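Flagellar biosynthesis protein FlhF (Bacillus subtilis, PDB 2PX0) binds GTP as a homodimeric signal-recognition-particle-type GTPase and is necessary for flagellar biosynthesis in this bacterium, perhaps through translocation of the flagellum. Local coordinates at residues V109-T114 against S216-S221; L220-K225 against T247-T252; G270-G275 against Q283-L288. All blocks are in the same frame, centred on the assembly; numbering follows the deposited sequence.

The three contacts show how one parallel sheet carries a nucleotide site at the ends of its strands. Contact 1 is the core example: two neighbouring strands, 107-112 and 214-221, joined by backbone bonds and covered by apolar side chains. Contact 2 starts on the same strand 214-221, shares Leu220 and Ser221 with contact 1, and is only partly buried. There the pairing gives way to turns, polar side chains and a guanine base. Contact 3, also partly buried, lies at an edge strand, 271-272, where a single antiparallel bridge is added to the parallel pairing. Contacts 2 and 3 touch each other and share the same nucleotide.

Contact 1 (V109-T114 against S216-S221); sequences VLFGST and SFLVLS. With GNP (phosphoaminophosphonic acid-guanylate ester), chain R.
Phe111 spreads its ring over the hollow between Ser216 and Leu218 of the neighbouring parallel strand. With CG between the backbone N and the carbonyl carbon (chi1 40°), the ring lies back across that strand. Leu218 CD1 meets the ring edge 3.7 Å from Phe111 CD1, the two side chains crossing at about a right angle, while Phe111 CE2 lies 3.4 Å from Ser216 CB and Phe217 O stands over one ring face. An alanine in place of Phe111 would probably open a gap between Leu218 CD1 and Ser216 CB and leave both without their aromatic neighbour. On the opposite face of the sheet, the forked end of Leu110 bridges two bumps: CD2 touches Phe217 CB at 3.3 Å and CD1 reaches Val219 CG2 at 3.9 Å, with helix 118-132 covering that side. Gly112 has backbone angles that call for glycine; beyond it, Thr114 touches the nucleotide held mainly by the second subunit. Beneath the side chains, Phe217 N donates a hydrogen bond to Val109 O at 2.7 Å, and Val219 N another to Phe111 O at 2.7 Å. Backbone bonds between largely apolar layers thus hold the pair, and polar work begins where the strand leads into the loop that, by similarity, binds GTP.

Contact 2 (L220-K225 against T247-T252); sequences LSATAK and TKIDET. With GNP (phosphoaminophosphonic acid-guanylate ester), chain J.
Ser221 pairs with Thr247 in a parallel bridge, and two backbone hydrogen bonds set the register: Thr247 N to Leu220 O at 3.1 Å and Ala222 N to Thr247 O at 2.9 Å. Beyond this bridge both chains leave the sheet. A type I turn runs from Ser221 to Ala224, and inside it Ser221 OG, anti to its own backbone N (chi1 169°), accepts from Thr223 N at 3.2 Å, an ST turn.

Apolar contact centres on Ala222, whose CB points toward the other segment. Ala222 CB lies 4.0 Å from Ile249 CG2 and 3.9 Å from Thr252 CG2, touching both methyl groups.

The polar contacts reach beyond the chain. Ala222 O and Thr252 OG1 are close neighbours, and Lys225 NZ of the second subunit bonds to both; Lys225 of this chain returns the contact, with a weak bond to the threonine. Thr247 OG1 has its main partner in Ala116 O.

Contacts with the nucleotide form the last group. Asp250 OD1 accepts from guanine N1 at 3.1 Å, while both carboxylate oxygens have weak bonds from N2. Lys248 N donates weakly to O6. The Lys248 chain, extended beyond CG, runs between Ser221 and the nucleotide: its CD is 3.6 Å from Ser221 OG and its CG 4.0 Å from guanine C5. Its NZ, less surely placed, lies among Gly115 O, the ribose O4' and Thr114 OG1 of the second subunit.

Thr247 to Asp250 spell the TKxD guanine-recognition motif (G4) of P-loop GTPases, in which the aspartate reads N1 and N2 and the aliphatic part of the lysine packs against the base.

Contact 3 (G270-G275 against Q283-L288); sequences GFMTNG and QTVSPL. With GNP (phosphoaminophosphonic acid-guanylate ester), chain J.
Met272 and Gln283 form a single antiparallel, hydrogen-bonded bridge at the edge of the P-loop GTPase sheet, where an edge strand, 271-272, meets the loop leading into helix 287-294. Two backbone bonds make the bridge: Gln283 N to Met272 O at 2.8 Å and Met272 N to Gln283 O at 3.0 Å. Around it the side chains add apolar and weak polar contacts. The Met272 chain, bent at chi2 and chi3, brings its CE to Val285 CG1 at 3.4 Å, the two side chains crossing at about a right angle, with Met293 of helix 287-294 touching both. The Gln283 CG takes the place between its backbone N and carbonyl carbon (chi1 54°) and lies 3.3 Å from Met272 O; the rest of the chain extends to Asn274. There Gln283 NE2 gives Asn274 OD1 a weak bond, the amide planes 83° apart. Ile249 packs on both Met272 and Gln283. Thr284 OG1 is bound chiefly to Gln100 and only weakly to Gly270 O. Past the bridge, 273-275 turns to the nucleotide, and Gly275 N donates to guanine O6 at 3.1 Å.

Contact 1 (V109-T114 against S216-S221)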
loop_
_atom_site.group_PDB
_atom_site.type_symbol
_atom_site.label_atom_id
_atom_site.label_comp_id
_atom_site.label_asym_id
_atom_site.label_seq_id
_atom_site.Cartn_x
_atom_site.Cartn_y
_atom_site.Cartn_z
ATOM N N VAL A 109 -5.651 -15.207 -13.721
ATOM C CA VAL A 109 -6.303 -13.986 -13.266
ATOM C C VAL A 109 -5.703 -13.393 -11.986
ATOM O O VAL A 109 -5.384 -14.117 -11.032
ATOM C CB VAL A 109 -7.818 -14.231 -13.065
ATOM C CG1 VAL A 109 -8.477 -13.030 -12.391
ATOM C CG2 VAL A 109 -8.469 -14.504 -14.412
ATOM N N LEU A 110 -5.542 -12.072 -11.979
ATOM C CA LEU A 110 -5.001 -11.378 -10.822
ATOM C C LEU A 110 -5.907 -10.226 -10.409
ATOM O O LEU A 110 -6.157 -9.314 -11.196
ATOM C CB LEU A 110 -3.619 -10.809 -11.116
ATOM C CG LEU A 110 -2.434 -11.651 -11.576
ATOM C CD1 LEU A 110 -1.174 -11.004 -10.993
ATOM C CD2 LEU A 110 -2.553 -13.091 -11.114
ATOM N N PHE A 111 -6.404 -10.276 -9.179
ATOM C CA PHE A 111 -7.253 -9.216 -8.670
ATOM C C PHE A 111 -6.689 -8.806 -7.314
ATOM O O PHE A 111 -5.893 -9.535 -6.724
ATOM C CB PHE A 111 -8.724 -9.679 -8.581
ATOM C CG PHE A 111 -8.900 -11.091 -8.086
ATOM C CD1 PHE A 111 -8.766 -11.403 -6.735
ATOM C CD2 PHE A 111 -9.187 -12.118 -8.978
ATOM C CE1 PHE A 111 -8.913 -12.710 -6.283
ATOM C CE2 PHE A 111 -9.337 -13.445 -8.522
ATOM C CZ PHE A 111 -9.198 -13.730 -7.178
ATOM N N GLY A 112 -7.058 -7.630 -6.825
ATOM C CA GLY A 112 -6.514 -7.220 -5.550
ATOM C C GLY A 112 -6.541 -5.737 -5.272
ATOM O O GLY A 112 -6.988 -4.933 -6.073
ATOM N N SER A 113 -6.036 -5.396 -4.101
ATOM C CA SER A 113 -5.977 -4.030 -3.616
ATOM C C SER A 113 -5.418 -3.027 -4.625
ATOM O O SER A 113 -4.767 -3.401 -5.601
ATOM C CB SER A 113 -5.132 -4.022 -2.352
ATOM O OG SER A 113 -5.099 -5.331 -1.797
ATOM N N THR A 114 -5.678 -1.748 -4.377
ATOM C CA THR A 114 -5.200 -0.708 -5.264
ATOM C C THR A 114 -3.686 -0.540 -5.156
ATOM O O THR A 114 -3.113 -0.678 -4.075
ATOM C CB THR A 114 -5.888 0.654 -4.966
ATOM O OG1 THR A 114 -5.879 0.902 -3.559
ATOM C CG2 THR A 114 -7.311 0.655 -5.466
ATOM N N SER A 216 -6.979 -18.263 -10.509
ATOM C CA SER A 216 -6.893 -16.926 -9.909
ATOM C C SER A 216 -5.861 -16.713 -8.801
ATOM O O SER A 216 -5.510 -17.641 -8.071
ATOM C CB SER A 216 -8.267 -16.508 -9.392
ATOM O OG SER A 216 -8.743 -17.433 -8.423
ATOM N N PHE A 217 -5.414 -15.463 -8.672
ATOM C CA PHE A 217 -4.390 -15.076 -7.700
ATOM C C PHE A 217 -4.717 -13.766 -6.991
ATOM O O PHE A 217 -4.689 -12.709 -7.618
ATOM C CB PHE A 217 -3.058 -14.908 -8.422
ATOM C CG PHE A 217 -2.461 -16.196 -8.908
ATOM C CD1 PHE A 217 -1.714 -16.994 -8.046
ATOM C CD2 PHE A 217 -2.659 -16.614 -10.222
ATOM C CE1 PHE A 217 -1.174 -18.180 -8.483
ATOM C CE2 PHE A 217 -2.128 -17.795 -10.673
ATOM C CZ PHE A 217 -1.379 -18.587 -9.800
ATOM N N LEU A 218 -4.989 -13.828 -5.687
ATOM C CA LEU A 218 -5.329 -12.629 -4.935
ATOM C C LEU A 218 -4.079 -11.815 -4.606
ATOM O O LEU A 218 -3.212 -12.261 -3.858
ATOM C CB LEU A 218 -6.079 -13.010 -3.662
ATOM C CG LEU A 218 -6.444 -11.858 -2.715
ATOM C CD1 LEU A 218 -7.372 -10.855 -3.390
ATOM C CD2 LEU A 218 -7.111 -12.425 -1.490
ATOM N N VAL A 219 -3.995 -10.607 -5.151
ATOM C CA VAL A 219 -2.828 -9.762 -4.943
ATOM C C VAL A 219 -2.882 -8.745 -3.806
ATOM O O VAL A 219 -3.601 -7.747 -3.891
ATOM C CB VAL A 219 -2.479 -9.017 -6.259
ATOM C CG1 VAL A 219 -1.418 -7.949 -6.013
ATOM C CG2 VAL A 219 -1.982 -10.024 -7.295
ATOM N N LEU A 220 -2.103 -8.990 -2.753
ATOM C CA LEU A 220 -2.049 -8.078 -1.610
ATOM C C LEU A 220 -0.615 -7.624 -1.443
ATOM O O LEU A 220 0.314 -8.346 -1.844
ATOM C CB LEU A 220 -2.478 -8.763 -0.316
ATOM C CG LEU A 220 -3.865 -9.373 -0.190
ATOM C CD1 LEU A 220 -3.986 -9.915 1.200
ATOM C CD2 LEU A 220 -4.940 -8.361 -0.461
ATOM N N SER A 221 -0.437 -6.445 -0.839
ATOM C CA SER A 221 0.884 -5.894 -0.627
ATOM C C SER A 221 1.405 -6.099 0.783
ATOM O O SER A 221 0.671 -5.939 1.755
ATOM C CB SER A 221 0.887 -4.418 -0.942
ATOM O OG SER A 221 2.103 -3.829 -0.500
HETATM P PG GNP R . 3.033 5.096 -9.109
HETATM O O1G GNP R . 3.193 3.701 -9.591
HETATM O O2G GNP R . 3.176 6.113 -10.253
HETATM O O3G GNP R . 3.947 5.414 -7.992
HETATM N N3B GNP R . 1.394 5.085 -8.631
HETATM P PB GNP R . 0.671 6.450 -8.028
HETATM O O1B GNP R . 1.175 6.781 -6.702
HETATM O O2B GNP R . 0.767 7.454 -9.117
HETATM O O3A GNP R . -0.799 5.892 -7.859
HETATM P PA GNP R . -1.997 6.148 -8.710
HETATM O O1A GNP R . -2.401 7.568 -8.610
HETATM O O2A GNP R . -1.651 5.557 -10.058
HETATM O "O5'" GNP R . -3.075 5.291 -8.039
HETATM C "C5'" GNP R . -2.945 3.851 -7.978
HETATM C "C4'" GNP R . -4.206 3.211 -7.492
HETATM O "O4'" GNP R . -4.659 3.576 -6.230
HETATM C "C3'" GNP R . -5.407 3.450 -8.468
HETATM O "O3'" GNP R . -6.082 2.215 -8.785
HETATM C "C2'" GNP R . -6.312 4.428 -7.694
HETATM O "O2'" GNP R . -7.673 4.343 -8.017
HETATM C "C1'" GNP R . -6.009 4.019 -6.277
HETATM N N9 GNP R . -6.218 5.165 -5.355
HETATM C C8 GNP R . -5.443 6.399 -5.379
HETATM N N7 GNP R . -5.874 7.220 -4.446
HETATM C C5 GNP R . -6.985 6.476 -3.787
HETATM C C6 GNP R . -7.856 6.873 -2.680
HETATM O O6 GNP R . -7.871 7.863 -2.073
HETATM N N1 GNP R . -8.764 5.881 -2.368
HETATM C C2 GNP R . -8.745 4.707 -3.093
HETATM N N2 GNP R . -9.767 3.811 -2.606
HETATM N N3 GNP R . -8.024 4.284 -4.071
HETATM C C4 GNP R . -7.129 5.265 -4.374
#

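Contact 2 (L220-K225 against T247-T252)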
loop_
_atom_site.group_PDB
_atom_site.type_symbol
_atom_site.label_atom_id
_atom_site.label_comp_id
_atom_site.label_asym_id
_atom_site.label_seq_id
_atom_site.Cartn_x
_atom_site.Cartn_y
_atom_site.Cartn_z
ATOM N N LEU A 220 -2.103 -8.990 -2.753
ATOM C CA LEU A 220 -2.049 -8.078 -1.610
ATOM C C LEU A 220 -0.615 -7.624 -1.443
ATOM O O LEU A 220 0.314 -8.346 -1.844
ATOM C CB LEU A 220 -2.478 -8.763 -0.316
ATOM C CG LEU A 220 -3.865 -9.373 -0.190
ATOM C CD1 LEU A 220 -3.986 -9.915 1.200
ATOM C CD2 LEU A 220 -4.940 -8.361 -0.461
ATOM N N SER A 221 -0.437 -6.445 -0.839
ATOM C CA SER A 221 0.884 -5.894 -0.627
ATOM C C SER A 221 1.405 -6.099 0.783
ATOM O O SER A 221 0.671 -5.939 1.755
ATOM C CB SER A 221 0.887 -4.418 -0.942
ATOM O OG SER A 221 2.103 -3.829 -0.500
ATOM N N ALA A 222 2.689 -6.447 0.871
ATOM C CA ALA A 222 3.385 -6.693 2.132
ATOM C C ALA A 222 3.524 -5.426 2.986
ATOM O O ALA A 222 4.148 -5.431 4.050
ATOM C CB ALA A 222 4.765 -7.293 1.840
ATOM N N THR A 223 2.926 -4.338 2.533
ATOM C CA THR A 223 3.025 -3.095 3.281
ATOM C C THR A 223 1.763 -2.777 4.092
ATOM O O THR A 223 1.809 -2.007 5.043
ATOM C CB THR A 223 3.348 -1.924 2.334
ATOM O OG1 THR A 223 4.471 -2.273 1.517
ATOM C CG2 THR A 223 3.718 -0.705 3.123
ATOM N N ALA A 224 0.645 -3.388 3.710
ATOM C CA ALA A 224 -0.630 -3.205 4.389
ATOM C C ALA A 224 -0.610 -3.645 5.851
ATOM O O ALA A 224 0.199 -4.464 6.268
ATOM C CB ALA A 224 -1.697 -3.968 3.667
ATOM N N LYS A 225 -1.524 -3.093 6.629
ATOM C CA LYS A 225 -1.608 -3.447 8.021
ATOM C C LYS A 225 -2.370 -4.762 8.033
ATOM O O LYS A 225 -3.160 -5.037 7.131
ATOM C CB LYS A 225 -2.383 -2.386 8.797
ATOM C CG LYS A 225 -2.009 -0.957 8.476
ATOM C CD LYS A 225 -2.466 -0.033 9.596
ATOM C CE LYS A 225 -2.843 1.356 9.114
ATOM N NZ LYS A 225 -4.148 1.345 8.426
ATOM N N THR A 247 3.299 -8.579 -2.649
ATOM C CA THR A 247 4.261 -7.724 -3.301
ATOM C C THR A 247 5.038 -6.836 -2.337
ATOM O O THR A 247 4.742 -6.761 -1.149
ATOM C CB THR A 247 3.561 -6.823 -4.303
ATOM O OG1 THR A 247 2.707 -5.927 -3.588
ATOM C CG2 THR A 247 2.730 -7.651 -5.295
ATOM N N LYS A 248 6.057 -6.181 -2.872
ATOM C CA LYS A 248 6.864 -5.243 -2.122
ATOM C C LYS A 248 7.498 -5.740 -0.825
ATOM O O LYS A 248 7.691 -4.958 0.119
ATOM C CB LYS A 248 6.017 -3.997 -1.853
ATOM C CG LYS A 248 5.056 -3.704 -2.992
ATOM C CD LYS A 248 4.425 -2.342 -2.874
ATOM C CE LYS A 248 3.643 -2.038 -4.147
ATOM N NZ LYS A 248 3.105 -0.658 -4.186
ATOM N N ILE A 249 7.860 -7.021 -0.781
ATOM C CA ILE A 249 8.493 -7.559 0.417
ATOM C C ILE A 249 9.814 -6.840 0.628
ATOM O O ILE A 249 10.343 -6.802 1.735
ATOM C CB ILE A 249 8.748 -9.072 0.317
ATOM C CG1 ILE A 249 9.681 -9.370 -0.847
ATOM C CG2 ILE A 249 7.423 -9.821 0.159
ATOM C CD1 ILE A 249 10.010 -10.859 -0.983
ATOM N N ASP A 250 10.335 -6.258 -0.440
ATOM C CA ASP A 250 11.581 -5.522 -0.369
ATOM C C ASP A 250 11.284 -4.113 0.097
ATOM O O ASP A 250 12.184 -3.280 0.155
ATOM C CB ASP A 250 12.212 -5.425 -1.745
ATOM C CG ASP A 250 11.440 -4.489 -2.670
ATOM O OD1 ASP A 250 10.259 -4.782 -2.952
ATOM O OD2 ASP A 250 12.006 -3.459 -3.113
ATOM N N GLU A 251 10.028 -3.832 0.422
ATOM C CA GLU A 251 9.647 -2.485 0.833
ATOM C C GLU A 251 9.118 -2.418 2.264
ATOM O O GLU A 251 8.989 -1.327 2.840
ATOM C CB GLU A 251 8.596 -1.953 -0.141
ATOM C CG GLU A 251 8.451 -0.454 -0.164
ATOM C CD GLU A 251 7.685 0.009 -1.388
ATOM O OE1 GLU A 251 7.916 -0.551 -2.480
ATOM O OE2 GLU A 251 6.858 0.933 -1.272
ATOM N N THR A 252 8.808 -3.585 2.829
ATOM C CA THR A 252 8.279 -3.661 4.187
ATOM C C THR A 252 9.402 -3.890 5.188
ATOM O O THR A 252 10.538 -4.096 4.794
ATOM C CB THR A 252 7.215 -4.778 4.286
ATOM O OG1 THR A 252 6.652 -4.800 5.603
ATOM C CG2 THR A 252 7.815 -6.117 3.949
HETATM P PG GNP J . -3.954 -0.580 -9.948
HETATM O O1G GNP J . -4.062 0.877 -9.659
HETATM O O2G GNP J . -4.232 -0.912 -11.430
HETATM O O3G GNP J . -4.801 -1.405 -9.047
HETATM N N3B GNP J . -2.315 -0.828 -9.665
HETATM P PB GNP J . -1.639 -2.319 -9.874
HETATM O O1B GNP J . -2.092 -3.248 -8.857
HETATM O O2B GNP J . -1.851 -2.662 -11.318
HETATM O O3A GNP J . -0.110 -1.853 -9.562
HETATM P PA GNP J . 0.994 -1.383 -10.545
HETATM O O1A GNP J . 1.449 -2.505 -11.416
HETATM O O2A GNP J . 0.439 -0.113 -11.165
HETATM O "O5'" GNP J . 2.140 -1.033 -9.624
HETATM C "C5'" GNP J . 1.986 0.021 -8.672
HETATM C "C4'" GNP J . 3.299 0.419 -8.105
HETATM O "O4'" GNP J . 3.910 -0.475 -7.235
HETATM C "C3'" GNP J . 4.359 0.735 -9.202
HETATM O "O3'" GNP J . 5.013 1.981 -8.952
HETATM C "C2'" GNP J . 5.333 -0.433 -9.095
HETATM O "O2'" GNP J . 6.636 -0.133 -9.493
HETATM C "C1'" GNP J . 5.230 -0.750 -7.641
HETATM N N9 GNP J . 5.571 -2.170 -7.398
HETATM C C8 GNP J . 4.830 -3.312 -7.925
HETATM N N7 GNP J . 5.390 -4.428 -7.533
HETATM C C5 GNP J . 6.541 -3.982 -6.717
HETATM C C6 GNP J . 7.536 -4.775 -6.013
HETATM O O6 GNP J . 7.646 -5.936 -5.942
HETATM N N1 GNP J . 8.452 -3.959 -5.356
HETATM C C2 GNP J . 8.307 -2.578 -5.451
HETATM N N2 GNP J . 9.336 -1.919 -4.705
HETATM N N3 GNP J . 7.469 -1.823 -6.046
HETATM C C4 GNP J . 6.581 -2.632 -6.680
#

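Contact 3 (G270-G275 against Q283-L288)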
loop_
_atom_site.group_PDB
_atom_site.type_symbol
_atom_site.label_atom_id
_atom_site.label_comp_id
_atom_site.label_asym_id
_atom_site.label_seq_id
_atom_site.Cartn_x
_atom_site.Cartn_y
_atom_site.Cartn_z
ATOM N N GLY A 270 1.655 -18.075 -3.750
ATOM C CA GLY A 270 2.158 -18.561 -5.014
ATOM C C GLY A 270 3.417 -17.775 -5.302
ATOM O O GLY A 270 4.507 -18.326 -5.395
ATOM N N PHE A 271 3.268 -16.462 -5.381
ATOM C CA PHE A 271 4.387 -15.590 -5.672
ATOM C C PHE A 271 4.624 -14.445 -4.678
ATOM O O PHE A 271 3.769 -14.095 -3.860
ATOM C CB PHE A 271 4.184 -15.019 -7.073
ATOM C CG PHE A 271 4.135 -16.066 -8.132
ATOM C CD1 PHE A 271 5.310 -16.649 -8.606
ATOM C CD2 PHE A 271 2.916 -16.540 -8.604
ATOM C CE1 PHE A 271 5.264 -17.690 -9.526
ATOM C CE2 PHE A 271 2.866 -17.587 -9.531
ATOM C CZ PHE A 271 4.035 -18.157 -9.985
ATOM N N MET A 272 5.818 -13.878 -4.757
ATOM C CA MET A 272 6.205 -12.749 -3.938
ATOM C C MET A 272 7.087 -11.921 -4.867
ATOM O O MET A 272 7.821 -12.474 -5.675
ATOM C CB MET A 272 6.998 -13.185 -2.700
ATOM C CG MET A 272 6.177 -13.900 -1.617
ATOM S SD MET A 272 6.771 -13.546 0.071
ATOM C CE MET A 272 8.458 -13.921 -0.121
ATOM N N THR A 273 7.002 -10.600 -4.765
ATOM C CA THR A 273 7.787 -9.722 -5.618
ATOM C C THR A 273 8.762 -8.940 -4.754
ATOM O O THR A 273 8.484 -8.716 -3.585
ATOM C CB THR A 273 6.866 -8.778 -6.378
ATOM O OG1 THR A 273 6.103 -8.025 -5.444
ATOM C CG2 THR A 273 5.907 -9.562 -7.250
ATOM N N ASN A 274 9.906 -8.541 -5.318
ATOM C CA ASN A 274 10.919 -7.813 -4.540
ATOM C C ASN A 274 11.525 -6.589 -5.215
ATOM O O ASN A 274 12.639 -6.195 -4.884
ATOM C CB ASN A 274 12.057 -8.762 -4.127
ATOM C CG ASN A 274 12.583 -9.596 -5.292
ATOM O OD1 ASN A 274 11.896 -10.476 -5.809
ATOM N ND2 ASN A 274 13.803 -9.318 -5.708
ATOM N N GLY A 275 10.789 -5.981 -6.143
ATOM C CA GLY A 275 11.288 -4.801 -6.827
ATOM C C GLY A 275 10.471 -4.453 -8.054
ATOM O O GLY A 275 9.439 -5.069 -8.303
ATOM N N GLN A 283 9.625 -13.895 -7.266
ATOM C CA GLN A 283 10.140 -15.134 -6.675
ATOM C C GLN A 283 9.087 -16.014 -6.053
ATOM O O GLN A 283 7.921 -15.648 -5.966
ATOM C CB GLN A 283 11.159 -14.818 -5.593
ATOM C CG GLN A 283 10.622 -13.891 -4.554
ATOM C CD GLN A 283 11.536 -13.771 -3.358
ATOM O OE1 GLN A 283 11.721 -14.735 -2.618
ATOM N NE2 GLN A 283 12.117 -12.585 -3.160
ATOM N N THR A 284 9.533 -17.176 -5.588
ATOM C CA THR A 284 8.653 -18.159 -4.959
ATOM C C THR A 284 9.219 -18.658 -3.615
ATOM O O THR A 284 10.437 -18.768 -3.455
ATOM C CB THR A 284 8.445 -19.336 -5.897
ATOM O OG1 THR A 284 7.362 -20.125 -5.419
ATOM C CG2 THR A 284 9.694 -20.186 -5.959
ATOM N N VAL A 285 8.348 -18.951 -2.650
ATOM C CA VAL A 285 8.804 -19.398 -1.330
ATOM C C VAL A 285 7.987 -20.547 -0.776
ATOM O O VAL A 285 6.879 -20.802 -1.231
ATOM C CB VAL A 285 8.742 -18.258 -0.287
ATOM C CG1 VAL A 285 9.515 -17.060 -0.786
ATOM C CG2 VAL A 285 7.306 -17.870 -0.023
ATOM N N SER A 286 8.545 -21.212 0.233
ATOM C CA SER A 286 7.906 -22.345 0.907
ATOM C C SER A 286 7.548 -22.003 2.363
ATOM O O SER A 286 8.158 -21.131 2.973
ATOM C CB SER A 286 8.867 -23.526 0.926
ATOM O OG SER A 286 9.993 -23.225 1.739
ATOM N N PRO A 287 6.564 -22.705 2.944
ATOM C CA PRO A 287 6.192 -22.422 4.332
ATOM C C PRO A 287 7.420 -22.167 5.186
ATOM O O PRO A 287 7.603 -21.063 5.694
ATOM C CB PRO A 287 5.443 -23.680 4.743
ATOM C CG PRO A 287 4.693 -24.003 3.489
ATOM C CD PRO A 287 5.759 -23.816 2.407
ATOM N N LEU A 288 8.271 -23.176 5.336
ATOM C CA LEU A 288 9.488 -23.003 6.129
ATOM C C LEU A 288 10.392 -21.893 5.560
ATOM O O LEU A 288 11.121 -21.224 6.308
ATOM C CB LEU A 288 10.280 -24.316 6.200
ATOM C CG LEU A 288 11.691 -24.195 6.798
ATOM C CD1 LEU A 288 11.649 -23.443 8.119
ATOM C CD2 LEU A 288 12.268 -25.581 6.999
HETATM P PG GNP J . -3.954 -0.580 -9.948
HETATM O O1G GNP J . -4.062 0.877 -9.659
HETATM O O2G GNP J . -4.232 -0.912 -11.430
HETATM O O3G GNP J . -4.801 -1.405 -9.047
HETATM N N3B GNP J . -2.315 -0.828 -9.665
HETATM P PB GNP J . -1.639 -2.319 -9.874
HETATM O O1B GNP J . -2.092 -3.248 -8.857
HETATM O O2B GNP J . -1.851 -2.662 -11.318
HETATM O O3A GNP J . -0.110 -1.853 -9.562
HETATM P PA GNP J . 0.994 -1.383 -10.545
HETATM O O1A GNP J . 1.449 -2.505 -11.416
HETATM O O2A GNP J . 0.439 -0.113 -11.165
HETATM O "O5'" GNP J . 2.140 -1.033 -9.624
HETATM C "C5'" GNP J . 1.986 0.021 -8.672
HETATM C "C4'" GNP J . 3.299 0.419 -8.105
HETATM O "O4'" GNP J . 3.910 -0.475 -7.235
HETATM C "C3'" GNP J . 4.359 0.735 -9.202
HETATM O "O3'" GNP J . 5.013 1.981 -8.952
HETATM C "C2'" GNP J . 5.333 -0.433 -9.095
HETATM O "O2'" GNP J . 6.636 -0.133 -9.493
HETATM C "C1'" GNP J . 5.230 -0.750 -7.641
HETATM N N9 GNP J . 5.571 -2.170 -7.398
HETATM C C8 GNP J . 4.830 -3.312 -7.925
HETATM N N7 GNP J . 5.390 -4.428 -7.533
HETATM C C5 GNP J . 6.541 -3.982 -6.717
HETATM C C6 GNP J . 7.536 -4.775 -6.013
HETATM O O6 GNP J . 7.646 -5.936 -5.942
HETATM N N1 GNP J . 8.452 -3.959 -5.356
HETATM C C2 GNP J . 8.307 -2.578 -5.451
HETATM N N2 GNP J . 9.336 -1.919 -4.705
HETATM N N3 GNP J . 7.469 -1.823 -6.046
HETATM C C4 GNP J . 6.581 -2.632 -6.680
#